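Side-chain contacts in enolase from the environmental genome shotgun sequencing of the Sargasso Sea (PDB 2QGY), which is of unknown function but has the mandelate racemase/muconate lactonizing enzyme fold and binds magnesium, and so probably acts on a carboxylate substrate as other enolase-superfamily enzymes do: residues N23-S26 against D27-S31; A64-I67 against K68-R72; N290-N294 against N295-I299. One frame throughout, in Å; residues are numbered along the deposited sequence.

The three contacts follow one another along the chain and are all local. Interaction 1 (23-31) lies in the loop between strands 13-21 and 37-43, and interaction 2 (64-72) lies on helix 60-74, which packs against both of those strands. Their centres are about 30 Å apart and their nearest atoms about 14 Å. Interaction 3 (290-299) sits where helix 282-294 ends and the chain turns into strand 298-299; its centre is about 36 Å from interaction 1's and about 33 Å from interaction 2's. Thus interactions 1 and 2 belong to the N-terminal part, one facing the barrel and one at the dimer interface, and interaction 3 to the barrel, opposite interaction 1 across the chain's centre.

Interaction 1: residues N23-S26 against D27-S31; sequences NHLS and DDQWS
Ser-26 points its hydroxyl at the backbone of Trp-30 and Ser-31 and closes a compact turn with Ser-31. Its chi1 of 70° sets OG between its own backbone N and carbonyl carbon, where Ser-31 N can donate to Ser-26 OG at 2.9 Å. That bond is bent, whereas the return bond from Ser-26 N to Ser-31 O, 2.8 Å long, is nearly straight at 169°. The two serines are thus tied twice, once through backbone and once through side chain. Ser-26 OG also lies off the edge of the Trp-30 ring, near its plane, with Trp-30 CB its nearest atom of that side chain at 3.8 Å, and is 3.6 Å from Ser-31 CB.

Between these partners the chain reverses: Gln-29 N bonds to Ser-26 O at 3.0 Å, coming from above the carbonyl plane. Asp-27 is extended and Asp-28 has positive phi, as in a type II beta turn. On the outer side, Leu-25 and Gln-29 pass each other at a slant, with Leu-25 CD1 3.8 Å from Gln-29 CG. Leu-25 CA adds a CA-H...O contact of 3.6 Å to Ser-31 O.

Beyond the turn, Asp-145 is hydrogen-bonded to Ser-31 OG. Trp-30 NE1 bonds to the carbonyl of Trp-143, and its ring meets Tyr-153 edge-to-face. These partners join the loop to the barrel side; its position after the first strand of the N-terminal domain is consistent with the capping-domain loop that closes over the active site in related enzymes. Accepting from Ser-31 N and bonded to Asp-332 OD2, the buried Ser-26 hydroxyl is satisfied, and two polar partners would limit its rotation.

Interaction 2: residues A64-I67 against K68-R72; sequences AIII and KELFR
Glu-69 N and Phe-71 N make the shortest of the four backbone bonds here, each 2.8 Å, to Ile-65 O and Ile-67 O respectively. Lys-68 N to Ala-64 O and Leu-70 N to Ile-66 O complete the unbroken i to i+4 series of an alpha helix, helix 60-74. The bond to Ile-66 O is the straightest, with an N-H...O angle of 167°.

The next polar layer is ionic. Glu-69 and Arg-72, one turn apart, form a salt bridge of 3.0 Å between OE2 and NH1, but the oxygen lies well out of the guanidinium plane, so charge alone holds the pair. The guanidinium of Arg-72 has a second carboxylate partner, Glu-379 of strand 373-379, which it meets through NE. Lys-68 NZ makes a long, weak ion pair with the same residue, its chain bending at chi3 (104°) on the way.

The packing follows the helix faces. Ile-66 and Leu-70 lie side by side and point the same way, Ile-66 CG2 touching Leu-70 CD1 at 3.9 Å. Near the backbone, Lys-68 CB rests 3.4 Å from Ile-65 O, and Phe-71 CB is 3.3 Å from Ile-67 O. The CG of Phe-71 stands opposite its backbone N (chi1 169°), which sends the ring off the helix toward Leu-13 and Leu-16 of strand 13-21. Ile-67 meets that sheet as well, together with Ala-104 and Ile-108 of helix 99-120, while Ile-65, Ile-66, Glu-69 and Leu-70 pack on Gly-62, Arg-59 and Phe-58 of the second subunit.

The isoleucines and leucine therefore supply most of the apolar packing, while Lys-68 and Glu-69 combine packing by their chains with ionic ends, and Lys-68 and Arg-72 converge on the carboxylate of Glu-379.

Interaction 3: residues N290-N294 against N295-I299; sequences NEASN and NGIFI
The side-chain amide of Asn-295 meets the end of helix 282-294, which closes in a Schellman motif, with both an edge and a face. At its edge, ND2 donates to Glu-291 O at 2.8 Å, nearly straight at 169°, the acceptor lying only 5° out of the amide plane. Over one face sits the carbonyl carbon of the preceding residue, Asn-294 C being 3.6 Å from Asn-295 CG. A chi1 of -71° places this amide beside its own backbone N, which adds a weak bond to the same Glu-291 O.

In the Schellman motif, Ile-297 N bonds to Ala-292 O at 2.9 Å and Gly-296 N to Ser-293 O at 3.1 Å, with Gly-296 taking positive phi as the C-prime residue. It ends the helix of the beta-alpha-beta unit formed by strand 271-272, helix 282-294 and strand 298-299 in the barrel. The peptide plane of Ala-292 is used on both faces, since Ile-297 N and Asn-295 N reach its oxygen from opposite sides.

Apolar contacts close the reversal beneath the cap. Ile-297 and Ile-299 also touch Phe-272 of the neighbouring strand, and Ile-264 of helix 257-265 packs on Asn-295 and Ile-297. Across the reversal, the methyl of Ala-292 meets Ile-297 of the turn and Ile-299 of the strand: its CB lies 3.8 Å from Ile-297 CG2 and 3.9 Å from Ile-299 CD1.

Interaction 1: residues N23-S26 against D27-S31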
ATOM      1  N   ASN A  23     -11.162   3.844  20.648  1.00 19.84           N
ATOM      2  CA  ASN A  23     -10.050   3.746  21.555  1.00 20.19           C
ATOM      3  C   ASN A  23     -10.605   3.628  22.966  1.00 20.27           C
ATOM      4  O   ASN A  23     -11.583   4.285  23.310  1.00 21.15           O
ATOM      5  CB  ASN A  23      -9.159   4.995  21.456  1.00 19.42           C
ATOM      6  CG  ASN A  23      -8.680   5.250  20.038  1.00 21.53           C
ATOM      7  OD1 ASN A  23      -9.198   6.129  19.341  1.00 22.38           O
ATOM      8  ND2 ASN A  23      -7.681   4.484  19.606  1.00 22.05           N
ATOM      9  N   HIS A  24      -9.974   2.789  23.757  1.00 20.23           N
ATOM     10  CA  HIS A  24     -10.348   2.571  25.149  1.00 22.05           C
ATOM     11  C   HIS A  24      -9.066   2.560  25.981  1.00 21.66           C
ATOM     12  O   HIS A  24      -7.975   2.526  25.413  1.00 22.37           O
ATOM     13  CB  HIS A  24     -11.172   1.281  25.257  1.00 22.55           C
ATOM     14  CG  HIS A  24     -12.520   1.378  24.585  1.00 26.40           C
ATOM     15  ND1 HIS A  24     -13.566   2.109  25.118  1.00 29.47           N
ATOM     16  CD2 HIS A  24     -12.994   0.836  23.431  1.00 27.81           C
ATOM     17  CE1 HIS A  24     -14.621   2.013  24.326  1.00 26.84           C
ATOM     18  NE2 HIS A  24     -14.297   1.248  23.294  1.00 29.97           N
ATOM     19  N   LEU A  25      -9.163   2.627  27.300  1.00 20.20           N
ATOM     20  CA  LEU A  25      -7.952   2.494  28.113  1.00 20.58           C
ATOM     21  C   LEU A  25      -7.629   1.009  28.177  1.00 20.48           C
ATOM     22  O   LEU A  25      -8.526   0.187  28.335  1.00 19.95           O
ATOM     23  CB  LEU A  25      -8.139   3.056  29.524  1.00 20.24           C
ATOM     24  CG  LEU A  25      -8.162   4.572  29.615  1.00 21.19           C
ATOM     25  CD1 LEU A  25      -8.422   4.964  31.070  1.00 18.19           C
ATOM     26  CD2 LEU A  25      -6.814   5.131  29.150  1.00 21.02           C
ATOM     27  N   SER A  26      -6.346   0.674  28.018  1.00 19.93           N
ATOM     28  CA  SER A  26      -5.936  -0.725  28.058  1.00 19.60           C
ATOM     29  C   SER A  26      -5.823  -1.167  29.513  1.00 19.84           C
ATOM     30  O   SER A  26      -6.113  -0.398  30.429  1.00 19.35           O
ATOM     31  CB  SER A  26      -4.614  -0.930  27.303  1.00 19.69           C
ATOM     32  OG  SER A  26      -3.548  -0.330  28.024  1.00 19.95           O
ATOM     33  N   ASP A  27      -5.430  -2.419  29.742  1.00 21.47           N
ATOM     34  CA  ASP A  27      -5.350  -2.944  31.125  1.00 21.93           C
ATOM     35  C   ASP A  27      -4.454  -2.055  32.027  1.00 22.15           C
ATOM     36  O   ASP A  27      -3.353  -1.624  31.622  1.00 22.77           O
ATOM     37  CB  ASP A  27      -4.853  -4.408  31.165  1.00 21.47           C
ATOM     38  CG  ASP A  27      -5.609  -5.365  30.223  1.00 24.89           C
ATOM     39  OD1 ASP A  27      -6.703  -5.015  29.671  1.00 26.02           O
ATOM     40  OD2 ASP A  27      -5.077  -6.515  30.036  1.00 26.30           O
ATOM     41  N   ASP A  28      -4.910  -1.783  33.258  1.00 21.60           N
ATOM     42  CA  ASP A  28      -4.146  -0.936  34.208  1.00 22.69           C
ATOM     43  C   ASP A  28      -3.873   0.471  33.666  1.00 21.92           C
ATOM     44  O   ASP A  28      -2.943   1.164  34.121  1.00 22.37           O
ATOM     45  CB  ASP A  28      -2.828  -1.629  34.645  1.00 24.30           C
ATOM     46  CG  ASP A  28      -3.031  -3.104  34.994  1.00 28.07           C
ATOM     47  OD1 ASP A  28      -3.868  -3.391  35.874  1.00 31.42           O
ATOM     48  OD2 ASP A  28      -2.354  -3.977  34.389  1.00 33.57           O
ATOM     49  N   GLN A  29      -4.703   0.906  32.706  1.00 20.98           N
ATOM     50  CA  GLN A  29      -4.600   2.247  32.134  1.00 21.17           C
ATOM     51  C   GLN A  29      -3.187   2.483  31.564  1.00 20.67           C
ATOM     52  O   GLN A  29      -2.657   3.598  31.583  1.00 21.61           O
ATOM     53  CB  GLN A  29      -5.022   3.331  33.156  1.00 21.06           C
ATOM     54  CG  GLN A  29      -6.433   3.084  33.750  1.00 21.48           C
ATOM     55  CD  GLN A  29      -6.433   2.086  34.883  1.00 20.48           C
ATOM     56  OE1 GLN A  29      -5.576   2.139  35.762  1.00 19.68           O
ATOM     57  NE2 GLN A  29      -7.362   1.147  34.852  1.00 20.31           N
ATOM     58  N   TRP A  30      -2.582   1.407  31.056  1.00 20.82           N
ATOM     59  CA  TRP A  30      -1.191   1.466  30.577  1.00 21.14           C
ATOM     60  C   TRP A  30      -1.070   2.278  29.273  1.00 21.20           C
ATOM     61  O   TRP A  30      -0.114   3.053  29.096  1.00 21.53           O
ATOM     62  CB  TRP A  30      -0.634   0.035  30.410  1.00 20.61           C
ATOM     63  CG  TRP A  30       0.661   0.017  29.652  1.00 21.94           C
ATOM     64  CD1 TRP A  30       0.871  -0.453  28.394  1.00 21.57           C
ATOM     65  CD2 TRP A  30       1.918   0.558  30.098  1.00 20.28           C
ATOM     66  NE1 TRP A  30       2.201  -0.275  28.040  1.00 22.24           N
ATOM     67  CE2 TRP A  30       2.854   0.357  29.060  1.00 21.31           C
ATOM     68  CE3 TRP A  30       2.333   1.194  31.273  1.00 23.27           C
ATOM     69  CZ2 TRP A  30       4.199   0.775  29.157  1.00 23.29           C
ATOM     70  CZ3 TRP A  30       3.684   1.608  31.377  1.00 23.14           C
ATOM     71  CH2 TRP A  30       4.588   1.387  30.325  1.00 22.95           C
ATOM     72  N   SER A  31      -2.056   2.107  28.396  1.00 21.18           N
ATOM     73  CA  SER A  31      -2.102   2.755  27.075  1.00 21.19           C
ATOM     74  C   SER A  31      -3.551   2.998  26.618  1.00 21.40           C
ATOM     75  O   SER A  31      -4.492   2.585  27.285  1.00 22.03           O
ATOM     76  CB  SER A  31      -1.413   1.834  26.057  1.00 21.39           C
ATOM     77  OG  SER A  31      -1.094   2.541  24.855  1.00 24.80           O
TER

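Interaction 2: residues A64-I67 against K68-R72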
ATOM      1  N   ALA A  64     -12.599  -0.630   6.142  1.00 15.57           N
ATOM      2  CA  ALA A  64     -13.924  -1.272   6.267  1.00 16.30           C
ATOM      3  C   ALA A  64     -14.759  -1.180   4.982  1.00 16.99           C
ATOM      4  O   ALA A  64     -15.463  -2.135   4.605  1.00 17.70           O
ATOM      5  CB  ALA A  64     -14.676  -0.666   7.434  1.00 14.88           C
ATOM      6  N   ILE A  65     -14.728  -0.013   4.345  1.00 17.81           N
ATOM      7  CA  ILE A  65     -15.428   0.186   3.091  1.00 19.27           C
ATOM      8  C   ILE A  65     -14.898  -0.705   1.966  1.00 18.64           C
ATOM      9  O   ILE A  65     -15.677  -1.275   1.188  1.00 18.42           O
ATOM     10  CB  ILE A  65     -15.448   1.691   2.704  1.00 19.47           C
ATOM     11  CG1 ILE A  65     -16.306   2.487   3.702  1.00 21.77           C
ATOM     12  CG2 ILE A  65     -15.872   1.897   1.233  1.00 21.35           C
ATOM     13  CD1 ILE A  65     -17.727   1.973   3.900  1.00 28.21           C
ATOM     14  N   ILE A  66     -13.581  -0.874   1.920  1.00 17.41           N
ATOM     15  CA  ILE A  66     -12.955  -1.816   1.001  1.00 16.60           C
ATOM     16  C   ILE A  66     -13.372  -3.260   1.286  1.00 16.29           C
ATOM     17  O   ILE A  66     -13.755  -3.979   0.362  1.00 16.66           O
ATOM     18  CB  ILE A  66     -11.407  -1.664   0.998  1.00 17.13           C
ATOM     19  CG1 ILE A  66     -11.027  -0.306   0.401  1.00 18.18           C
ATOM     20  CG2 ILE A  66     -10.757  -2.800   0.187  1.00 17.20           C
ATOM     21  CD1 ILE A  66      -9.528   0.015   0.666  1.00 17.22           C
ATOM     22  N   ILE A  67     -13.327  -3.683   2.551  1.00 15.08           N
ATOM     23  CA  ILE A  67     -13.855  -4.993   2.893  1.00 16.03           C
ATOM     24  C   ILE A  67     -15.297  -5.137   2.401  1.00 17.07           C
ATOM     25  O   ILE A  67     -15.656  -6.170   1.828  1.00 17.49           O
ATOM     26  CB  ILE A  67     -13.841  -5.240   4.446  1.00 15.75           C
ATOM     27  CG1 ILE A  67     -12.392  -5.317   4.941  1.00 13.92           C
ATOM     28  CG2 ILE A  67     -14.608  -6.539   4.817  1.00 15.85           C
ATOM     29  CD1 ILE A  67     -12.250  -5.254   6.475  1.00 15.49           C
ATOM     30  N   LYS A  68     -16.118  -4.121   2.644  1.00 18.39           N
ATOM     31  CA  LYS A  68     -17.508  -4.158   2.215  1.00 21.01           C
ATOM     32  C   LYS A  68     -17.625  -4.304   0.689  1.00 21.41           C
ATOM     33  O   LYS A  68     -18.440  -5.106   0.193  1.00 20.88           O
ATOM     34  CB  LYS A  68     -18.269  -2.896   2.672  1.00 20.86           C
ATOM     35  CG  LYS A  68     -19.750  -2.909   2.213  1.00 25.12           C
ATOM     36  CD  LYS A  68     -20.604  -1.838   2.894  1.00 25.03           C
ATOM     37  CE  LYS A  68     -20.896  -0.656   1.961  1.00 32.61           C
ATOM     38  NZ  LYS A  68     -21.910   0.345   2.510  1.00 32.65           N
ATOM     39  N   GLU A  69     -16.803  -3.566  -0.056  1.00 21.35           N
ATOM     40  CA  GLU A  69     -16.885  -3.660  -1.520  1.00 22.66           C
ATOM     41  C   GLU A  69     -16.411  -4.992  -2.068  1.00 21.97           C
ATOM     42  O   GLU A  69     -16.988  -5.548  -3.044  1.00 21.74           O
ATOM     43  CB  GLU A  69     -16.137  -2.519  -2.202  1.00 22.62           C
ATOM     44  CG  GLU A  69     -16.799  -1.144  -2.064  1.00 28.91           C
ATOM     45  CD  GLU A  69     -18.246  -1.096  -2.576  1.00 33.57           C
ATOM     46  OE1 GLU A  69     -18.531  -1.682  -3.642  1.00 37.73           O
ATOM     47  OE2 GLU A  69     -19.097  -0.457  -1.915  1.00 36.69           O
ATOM     48  N   LEU A  70     -15.362  -5.522  -1.441  1.00 20.98           N
ATOM     49  CA  LEU A  70     -14.865  -6.841  -1.801  1.00 20.47           C
ATOM     50  C   LEU A  70     -15.920  -7.896  -1.483  1.00 21.62           C
ATOM     51  O   LEU A  70     -16.169  -8.799  -2.272  1.00 20.36           O
ATOM     52  CB  LEU A  70     -13.550  -7.135  -1.099  1.00 20.53           C
ATOM     53  CG  LEU A  70     -12.378  -6.280  -1.597  1.00 19.76           C
ATOM     54  CD1 LEU A  70     -11.114  -6.535  -0.762  1.00 21.19           C
ATOM     55  CD2 LEU A  70     -12.074  -6.491  -3.066  1.00 18.25           C
ATOM     56  N   PHE A  71     -16.570  -7.748  -0.337  1.00 21.21           N
ATOM     57  CA  PHE A  71     -17.579  -8.688   0.055  1.00 23.06           C
ATOM     58  C   PHE A  71     -18.696  -8.760  -0.978  1.00 23.91           C
ATOM     59  O   PHE A  71     -19.095  -9.852  -1.368  1.00 24.61           O
ATOM     60  CB  PHE A  71     -18.137  -8.331   1.425  1.00 22.90           C
ATOM     61  CG  PHE A  71     -19.367  -9.098   1.791  1.00 22.66           C
ATOM     62  CD1 PHE A  71     -19.260 -10.386   2.308  1.00 22.94           C
ATOM     63  CD2 PHE A  71     -20.625  -8.534   1.631  1.00 22.76           C
ATOM     64  CE1 PHE A  71     -20.380 -11.098   2.650  1.00 22.08           C
ATOM     65  CE2 PHE A  71     -21.757  -9.258   1.973  1.00 23.08           C
ATOM     66  CZ  PHE A  71     -21.625 -10.530   2.474  1.00 22.94           C
ATOM     67  N   ARG A  72     -19.187  -7.606  -1.412  1.00 25.46           N
ATOM     68  CA  ARG A  72     -20.270  -7.532  -2.395  1.00 27.67           C
ATOM     69  C   ARG A  72     -19.861  -8.251  -3.669  1.00 28.50           C
ATOM     70  O   ARG A  72     -20.647  -9.023  -4.247  1.00 30.10           O
ATOM     71  CB  ARG A  72     -20.621  -6.084  -2.709  1.00 27.92           C
ATOM     72  CG  ARG A  72     -21.409  -5.369  -1.628  1.00 32.85           C
ATOM     73  CD  ARG A  72     -21.853  -3.992  -2.128  1.00 39.92           C
ATOM     74  NE  ARG A  72     -22.417  -3.183  -1.049  1.00 46.81           N
ATOM     75  CZ  ARG A  72     -22.469  -1.848  -1.044  1.00 50.44           C
ATOM     76  NH1 ARG A  72     -21.965  -1.144  -2.053  1.00 52.57           N
ATOM     77  NH2 ARG A  72     -23.014  -1.212  -0.013  1.00 52.53           N
TER

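Interaction 3: residues N290-N294 against N295-I299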
ATOM      1  N   ASN A 290       7.333 -20.789   4.400  1.00 20.51           N
ATOM      2  CA  ASN A 290       7.962 -21.979   3.798  1.00 21.92           C
ATOM      3  C   ASN A 290       9.231 -21.593   3.028  1.00 21.90           C
ATOM      4  O   ASN A 290      10.300 -22.209   3.199  1.00 21.51           O
ATOM      5  CB  ASN A 290       6.942 -22.678   2.880  1.00 22.26           C
ATOM      6  CG  ASN A 290       5.785 -23.326   3.653  1.00 27.50           C
ATOM      7  OD1 ASN A 290       4.796 -23.784   3.038  1.00 31.39           O
ATOM      8  ND2 ASN A 290       5.891 -23.385   4.988  1.00 31.15           N
ATOM      9  N   GLU A 291       9.136 -20.551   2.204  1.00 22.42           N
ATOM     10  CA  GLU A 291      10.320 -20.061   1.499  1.00 22.55           C
ATOM     11  C   GLU A 291      11.394 -19.579   2.466  1.00 22.03           C
ATOM     12  O   GLU A 291      12.582 -19.856   2.259  1.00 22.13           O
ATOM     13  CB  GLU A 291       9.943 -18.965   0.489  1.00 22.90           C
ATOM     14  CG  GLU A 291       8.959 -19.475  -0.562  1.00 24.28           C
ATOM     15  CD  GLU A 291       8.501 -18.411  -1.532  1.00 25.45           C
ATOM     16  OE1 GLU A 291       9.213 -17.400  -1.712  1.00 29.43           O
ATOM     17  OE2 GLU A 291       7.412 -18.596  -2.137  1.00 32.08           O
ATOM     18  N   ALA A 292      10.998 -18.827   3.499  1.00 20.96           N
ATOM     19  CA  ALA A 292      11.946 -18.332   4.500  1.00 21.15           C
ATOM     20  C   ALA A 292      12.678 -19.520   5.152  1.00 21.42           C
ATOM     21  O   ALA A 292      13.912 -19.521   5.312  1.00 20.17           O
ATOM     22  CB  ALA A 292      11.203 -17.520   5.563  1.00 20.66           C
ATOM     23  N   SER A 293      11.902 -20.531   5.508  1.00 20.68           N
ATOM     24  CA  SER A 293      12.433 -21.724   6.165  1.00 23.16           C
ATOM     25  C   SER A 293      13.581 -22.350   5.355  1.00 23.25           C
ATOM     26  O   SER A 293      14.636 -22.689   5.918  1.00 24.03           O
ATOM     27  CB  SER A 293      11.323 -22.742   6.424  1.00 22.35           C
ATOM     28  OG  SER A 293      11.815 -23.878   7.140  1.00 26.34           O
ATOM     29  N   ASN A 294      13.369 -22.473   4.047  1.00 24.28           N
ATOM     30  CA  ASN A 294      14.351 -23.054   3.119  1.00 25.14           C
ATOM     31  C   ASN A 294      15.614 -22.225   3.033  1.00 25.77           C
ATOM     32  O   ASN A 294      16.669 -22.699   2.590  1.00 26.62           O
ATOM     33  CB  ASN A 294      13.726 -23.207   1.739  1.00 25.52           C
ATOM     34  CG  ASN A 294      12.601 -24.210   1.740  1.00 27.05           C
ATOM     35  OD1 ASN A 294      12.563 -25.069   2.615  1.00 29.42           O
ATOM     36  ND2 ASN A 294      11.662 -24.095   0.784  1.00 27.98           N
ATOM     37  N   ASN A 295      15.502 -20.988   3.501  1.00 24.79           N
ATOM     38  CA  ASN A 295      16.604 -20.051   3.490  1.00 23.85           C
ATOM     39  C   ASN A 295      17.125 -19.663   4.861  1.00 23.60           C
ATOM     40  O   ASN A 295      17.850 -18.675   4.989  1.00 24.09           O
ATOM     41  CB  ASN A 295      16.202 -18.838   2.648  1.00 24.35           C
ATOM     42  CG  ASN A 295      16.130 -19.175   1.183  1.00 25.80           C
ATOM     43  OD1 ASN A 295      17.141 -19.164   0.504  1.00 26.19           O
ATOM     44  ND2 ASN A 295      14.934 -19.522   0.689  1.00 21.33           N
ATOM     45  N   GLY A 296      16.769 -20.446   5.882  1.00 21.53           N
ATOM     46  CA  GLY A 296      17.271 -20.233   7.230  1.00 21.18           C
ATOM     47  C   GLY A 296      16.711 -19.029   7.969  1.00 20.29           C
ATOM     48  O   GLY A 296      17.302 -18.582   8.949  1.00 19.23           O
ATOM     49  N   ILE A 297      15.556 -18.538   7.512  1.00 19.82           N
ATOM     50  CA  ILE A 297      14.922 -17.335   8.075  1.00 18.88           C
ATOM     51  C   ILE A 297      13.673 -17.764   8.862  1.00 19.83           C
ATOM     52  O   ILE A 297      12.943 -18.660   8.435  1.00 19.01           O
ATOM     53  CB  ILE A 297      14.557 -16.359   6.923  1.00 19.11           C
ATOM     54  CG1 ILE A 297      15.859 -15.810   6.301  1.00 17.14           C
ATOM     55  CG2 ILE A 297      13.580 -15.241   7.421  1.00 17.24           C
ATOM     56  CD1 ILE A 297      15.694 -15.019   5.020  1.00 20.61           C
ATOM     57  N   PHE A 298      13.463 -17.164  10.027  1.00 19.35           N
ATOM     58  CA  PHE A 298      12.306 -17.482  10.861  1.00 20.17           C
ATOM     59  C   PHE A 298      11.218 -16.431  10.690  1.00 19.02           C
ATOM     60  O   PHE A 298      11.473 -15.353  10.189  1.00 17.55           O
ATOM     61  CB  PHE A 298      12.727 -17.556  12.317  1.00 21.00           C
ATOM     62  CG  PHE A 298      13.602 -18.747  12.613  1.00 24.22           C
ATOM     63  CD1 PHE A 298      13.068 -19.880  13.205  1.00 24.81           C
ATOM     64  CD2 PHE A 298      14.954 -18.737  12.252  1.00 27.79           C
ATOM     65  CE1 PHE A 298      13.869 -20.992  13.453  1.00 26.75           C
ATOM     66  CE2 PHE A 298      15.771 -19.846  12.497  1.00 28.60           C
ATOM     67  CZ  PHE A 298      15.219 -20.976  13.095  1.00 28.37           C
ATOM     68  N   ILE A 299      10.017 -16.782  11.122  1.00 18.09           N
ATOM     69  CA  ILE A 299       8.852 -15.899  11.044  1.00 17.65           C
ATOM     70  C   ILE A 299       8.302 -15.627  12.444  1.00 17.81           C
ATOM     71  O   ILE A 299       8.003 -16.541  13.196  1.00 18.53           O
ATOM     72  CB  ILE A 299       7.724 -16.546  10.206  1.00 17.94           C
ATOM     73  CG1 ILE A 299       8.213 -16.901   8.785  1.00 17.65           C
ATOM     74  CG2 ILE A 299       6.500 -15.606  10.124  1.00 17.38           C
ATOM     75  CD1 ILE A 299       8.661 -15.679   7.915  1.00 19.76           C
TER